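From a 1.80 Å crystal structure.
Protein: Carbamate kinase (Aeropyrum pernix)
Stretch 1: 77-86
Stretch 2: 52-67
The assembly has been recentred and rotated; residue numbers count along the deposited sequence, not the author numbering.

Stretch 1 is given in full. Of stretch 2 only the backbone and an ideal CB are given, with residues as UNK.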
# COMPACT_ATOMS: atom_id res chain seq x y z
N PRO A 77 -6.76 9.82 -8.34
CA PRO A 77 -5.81 10.93 -8.34
C PRO A 77 -4.39 10.42 -8.13
O PRO A 77 -4.19 9.31 -7.61
CB PRO A 77 -6.29 11.81 -7.19
CG PRO A 77 -6.87 10.82 -6.24
CD PRO A 77 -7.64 9.88 -7.15
N LEU A 78 -3.42 11.23 -8.53
CA LEU A 78 -2.02 10.87 -8.43
C LEU A 78 -1.56 10.43 -7.04
O LEU A 78 -0.73 9.54 -6.92
CB LEU A 78 -1.15 12.04 -8.92
CG LEU A 78 0.37 11.86 -8.97
CD1 LEU A 78 0.73 10.66 -9.82
CD2 LEU A 78 1.01 13.12 -9.54
N TYR A 79 -2.08 11.05 -5.99
CA TYR A 79 -1.63 10.66 -4.66
C TYR A 79 -2.08 9.25 -4.30
O TYR A 79 -1.40 8.58 -3.52
CB TYR A 79 -2.09 11.67 -3.60
CG TYR A 79 -3.57 11.92 -3.53
CD1 TYR A 79 -4.41 11.08 -2.81
CD2 TYR A 79 -4.13 13.04 -4.16
CE1 TYR A 79 -5.78 11.35 -2.71
CE2 TYR A 79 -5.49 13.31 -4.07
CZ TYR A 79 -6.30 12.46 -3.34
OH TYR A 79 -7.65 12.74 -3.24
N ILE A 80 -3.20 8.81 -4.86
CA ILE A 80 -3.67 7.45 -4.62
C ILE A 80 -2.77 6.51 -5.44
O ILE A 80 -2.41 5.42 -4.99
CB ILE A 80 -5.15 7.27 -5.05
CG1 ILE A 80 -6.07 7.97 -4.04
CG2 ILE A 80 -5.51 5.79 -5.14
CD1 ILE A 80 -5.90 7.49 -2.62
N ALA A 81 -2.41 6.93 -6.65
CA ALA A 81 -1.53 6.13 -7.49
C ALA A 81 -0.20 5.96 -6.76
O ALA A 81 0.37 4.87 -6.71
CB ALA A 81 -1.32 6.81 -8.84
N THR A 82 0.30 7.05 -6.18
CA THR A 82 1.56 6.98 -5.45
C THR A 82 1.45 6.00 -4.28
O THR A 82 2.35 5.19 -4.06
CB THR A 82 1.99 8.37 -4.93
OG1 THR A 82 2.33 9.21 -6.04
CG2 THR A 82 3.19 8.25 -4.00
N ALA A 83 0.36 6.08 -3.53
CA ALA A 83 0.17 5.16 -2.39
C ALA A 83 0.20 3.72 -2.90
O ALA A 83 0.81 2.84 -2.29
CB ALA A 83 -1.15 5.45 -1.69
N MET A 84 -0.48 3.48 -4.02
CA MET A 84 -0.50 2.16 -4.62
C MET A 84 0.91 1.66 -4.90
O MET A 84 1.25 0.51 -4.65
CB MET A 84 -1.29 2.24 -5.92
CG MET A 84 -2.81 2.26 -5.69
SD MET A 84 -3.73 2.21 -7.23
CE MET A 84 -5.35 2.61 -6.56
N THR A 85 1.76 2.53 -5.45
CA THR A 85 3.13 2.11 -5.76
C THR A 85 3.93 1.77 -4.51
O THR A 85 4.88 0.99 -4.57
CB THR A 85 3.92 3.17 -6.59
OG1 THR A 85 4.14 4.36 -5.81
CG2 THR A 85 3.17 3.52 -7.86
N GLN A 86 3.57 2.36 -3.37
CA GLN A 86 4.30 2.05 -2.14
C GLN A 86 4.03 0.60 -1.75
O GLN A 86 4.93 -0.10 -1.28
CB GLN A 86 3.91 2.99 -0.99
CG GLN A 86 4.29 4.45 -1.24
CD GLN A 86 4.06 5.36 -0.03
OE1 GLN A 86 3.31 5.03 0.88
NE2 GLN A 86 4.71 6.53 -0.04
N UNK A 52 14.40 3.31 1.10
CA UNK A 52 13.43 4.07 0.32
C UNK A 52 13.66 3.73 -1.15
O UNK A 52 14.64 3.05 -1.49
CB UNK A 52 13.56 5.57 0.57
N UNK A 53 12.77 4.19 -2.02
CA UNK A 53 12.89 3.90 -3.45
C UNK A 53 12.06 4.87 -4.27
O UNK A 53 11.21 5.57 -3.73
CB UNK A 53 12.46 2.46 -3.75
N UNK A 54 12.30 4.89 -5.58
CA UNK A 54 11.54 5.75 -6.46
C UNK A 54 10.33 4.99 -6.98
O UNK A 54 10.11 3.84 -6.61
CB UNK A 54 12.41 6.26 -7.61
N UNK A 55 9.54 5.62 -7.85
CA UNK A 55 8.35 4.95 -8.39
C UNK A 55 7.97 5.51 -9.77
O UNK A 55 6.84 5.37 -10.20
CB UNK A 55 7.17 5.10 -7.42
N UNK A 56 8.94 6.13 -10.44
CA UNK A 56 8.66 6.73 -11.74
C UNK A 56 7.89 5.89 -12.76
O UNK A 56 6.77 6.24 -13.14
CB UNK A 56 9.99 7.13 -12.37
N UNK A 57 8.47 4.78 -13.24
CA UNK A 57 7.80 3.93 -14.22
C UNK A 57 6.49 3.35 -13.69
O UNK A 57 5.52 3.21 -14.44
CB UNK A 57 8.73 2.79 -14.65
N UNK A 58 6.48 3.01 -12.41
CA UNK A 58 5.31 2.42 -11.78
C UNK A 58 4.11 3.36 -11.67
O UNK A 58 2.99 2.99 -12.03
CB UNK A 58 5.69 1.93 -10.38
N UNK A 59 4.34 4.57 -11.17
CA UNK A 59 3.24 5.51 -11.04
C UNK A 59 2.80 5.95 -12.44
O UNK A 59 1.62 6.24 -12.68
CB UNK A 59 3.65 6.71 -10.19
N UNK A 60 3.73 5.96 -13.39
CA UNK A 60 3.38 6.33 -14.75
C UNK A 60 2.47 5.27 -15.36
O UNK A 60 1.49 5.58 -16.04
CB UNK A 60 4.64 6.52 -15.60
N UNK A 61 2.80 4.00 -15.10
CA UNK A 61 2.02 2.87 -15.59
C UNK A 61 0.59 2.96 -15.06
O UNK A 61 -0.37 2.82 -15.82
CB UNK A 61 2.67 1.55 -15.18
N UNK A 62 0.45 3.19 -13.76
CA UNK A 62 -0.88 3.30 -13.16
C UNK A 62 -1.67 4.45 -13.77
O UNK A 62 -2.86 4.31 -14.04
CB UNK A 62 -0.77 3.49 -11.65
N UNK A 63 -1.01 5.59 -13.96
CA UNK A 63 -1.68 6.75 -14.55
C UNK A 63 -2.22 6.39 -15.94
O UNK A 63 -3.35 6.75 -16.29
CB UNK A 63 -0.72 7.94 -14.64
N UNK A 64 -1.41 5.69 -16.73
CA UNK A 64 -1.82 5.29 -18.07
C UNK A 64 -2.99 4.31 -18.01
O UNK A 64 -3.93 4.41 -18.80
CB UNK A 64 -0.64 4.67 -18.82
N UNK A 65 -2.92 3.36 -17.08
CA UNK A 65 -3.96 2.36 -16.91
C UNK A 65 -5.31 2.99 -16.63
O UNK A 65 -6.30 2.66 -17.28
CB UNK A 65 -3.59 1.40 -15.78
N UNK A 66 -5.37 3.91 -15.66
CA UNK A 66 -6.65 4.53 -15.34
C UNK A 66 -7.16 5.39 -16.50
O UNK A 66 -8.36 5.44 -16.76
CB UNK A 66 -6.52 5.38 -14.07
N UNK A 67 -6.25 6.04 -17.20
CA UNK A 67 -6.65 6.87 -18.34
C UNK A 67 -7.09 6.03 -19.54
O UNK A 67 -7.75 6.54 -20.44
CB UNK A 67 -5.50 7.79 -18.75

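Position 52 lies in extended backbone beyond the reach of stretch 1, which therefore sets no preference; the residue is Thr52. At position 53 the ideal CB is also remote, but a long or ringed side chain could turn back toward Thr85 and Gln86. The residue is His53: its CE1 lies 4.2 Å from Thr85 O, its ND1 donates to the backbone O of position 54, 2.8 Å from ND1, and one water joins its NE2 to Gln86 O. Position 54 has room for a side chain but nothing of stretch 1 to meet; it is Gly54.

Position 55 directly precedes the helix, and its ideal CB points toward stretch 1, 3.5 Å from Thr85 OG1. That hydroxyl itself donates to Thr82 O, 2.6 Å from Thr85 OG1, so the partner should be a short donor, such as Asn or Ser. Asn55 donates from ND2 to Thr85 OG1 at 3.0 Å, nearly straight at 172°, and the amide donor completes the chain. ND2 also donates to a water held by Thr82 OG1.

Position 56, pointing away, is Gly56; position 57, in the first turn where a missing amide hydrogen costs little, is Pro57. At 58 the ideal CB is 3.9 Å from Thr85 CG2, so an aliphatic base suits, with the remainder free to leave. Gln58 does this, its end leading away.

Position 59 faces a hollow between Leu78, Ala81, Thr82 and Thr85, and the backbones are close here: its CA is 6.0 Å from Ala81 CA. A compact apolar residue, Val, Ala or perhaps Ile, fits. Val59 is the knob, its CG2 3.7 Å from Leu78 CD1 and 3.8 Å from Ala81 CB.

Position 60 points away, and a CB would be crowded by Gly56 O at 3.3 Å; Gly60 avoids this. Position 61, out of reach, is Tyr61.

At 62 the CB points toward Ala81, with Met84 and Thr85 beyond, favouring Leu, Ile or Met. Leu62 extends CD1 to 3.7 Å from both Met84 CB and Thr85 CG2.

Position 63 points sideways, so small or polar residues are acceptable. Ser63 OG donates to Val59 O at 2.8 Å. Positions 64 and 65, out of reach, are Glu64 and Ala65.

Position 66 points toward stretch 1 from beyond 5.5 Å, so a long apolar or aromatic side chain is needed to reach Ala81 and Met84. Phe66 spans the gap: CZ is 3.8 Å from Met84 SD, which lies at the ring edge. Position 67, out of reach, is Glu67.

Stretch 2 (52-67) THGNGPQVGYLSEAFE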
# COMPACT_ATOMS: atom_id res chain seq x y z
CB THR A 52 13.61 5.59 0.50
OG1 THR A 52 14.85 6.00 -0.08
CG2 THR A 52 13.60 5.95 1.98
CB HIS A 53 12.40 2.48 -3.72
CG HIS A 53 10.96 2.26 -3.33
ND1 HIS A 53 9.91 2.60 -4.15
CD2 HIS A 53 10.42 1.71 -2.22
CE1 HIS A 53 8.77 2.28 -3.56
NE2 HIS A 53 9.05 1.74 -2.38
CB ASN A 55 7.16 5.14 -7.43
CG ASN A 55 6.65 6.57 -7.43
OD1 ASN A 55 7.33 7.49 -7.91
ND2 ASN A 55 5.46 6.78 -6.87
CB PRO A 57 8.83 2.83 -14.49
CG PRO A 57 10.14 3.51 -14.20
CD PRO A 57 9.83 4.29 -12.96
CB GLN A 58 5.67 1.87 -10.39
CG GLN A 58 6.70 0.74 -10.42
CD GLN A 58 8.13 1.21 -10.62
OE1 GLN A 58 8.44 2.39 -10.43
NE2 GLN A 58 9.01 0.30 -11.02
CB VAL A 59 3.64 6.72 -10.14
CG1 VAL A 59 4.51 7.71 -10.91
CG2 VAL A 59 2.39 7.40 -9.60
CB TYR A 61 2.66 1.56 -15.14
CG TYR A 61 1.79 0.33 -15.34
CD1 TYR A 61 1.61 -0.23 -16.60
CD2 TYR A 61 1.13 -0.26 -14.26
CE1 TYR A 61 0.81 -1.36 -16.78
CE2 TYR A 61 0.33 -1.39 -14.42
CZ TYR A 61 0.17 -1.94 -15.69
OH TYR A 61 -0.61 -3.06 -15.85
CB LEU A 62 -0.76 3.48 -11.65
CG LEU A 62 -0.19 2.26 -10.92
CD1 LEU A 62 -0.08 2.56 -9.43
CD2 LEU A 62 -1.12 1.06 -11.15
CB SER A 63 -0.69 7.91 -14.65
OG SER A 63 -0.20 8.27 -13.36
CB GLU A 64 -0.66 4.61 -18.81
CG GLU A 64 0.53 5.49 -19.11
CD GLU A 64 1.55 4.78 -19.97
OE1 GLU A 64 1.24 4.54 -21.16
OE2 GLU A 64 2.64 4.45 -19.46
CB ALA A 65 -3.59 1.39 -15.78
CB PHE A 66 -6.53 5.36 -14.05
CG PHE A 66 -5.96 4.60 -12.88
CD1 PHE A 66 -6.24 3.24 -12.72
CD2 PHE A 66 -5.14 5.23 -11.96
CE1 PHE A 66 -5.71 2.53 -11.64
CE2 PHE A 66 -4.60 4.53 -10.88
CZ PHE A 66 -4.89 3.17 -10.72
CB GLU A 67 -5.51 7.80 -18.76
CG GLU A 67 -5.28 8.98 -17.82
CD GLU A 67 -6.44 9.96 -17.78
OE1 GLU A 67 -7.40 9.81 -18.57
OE2 GLU A 67 -6.38 10.90 -16.96
O HOH W 1 7.08 1.31 -0.27
O HOH W 2 4.78 9.80 -6.58
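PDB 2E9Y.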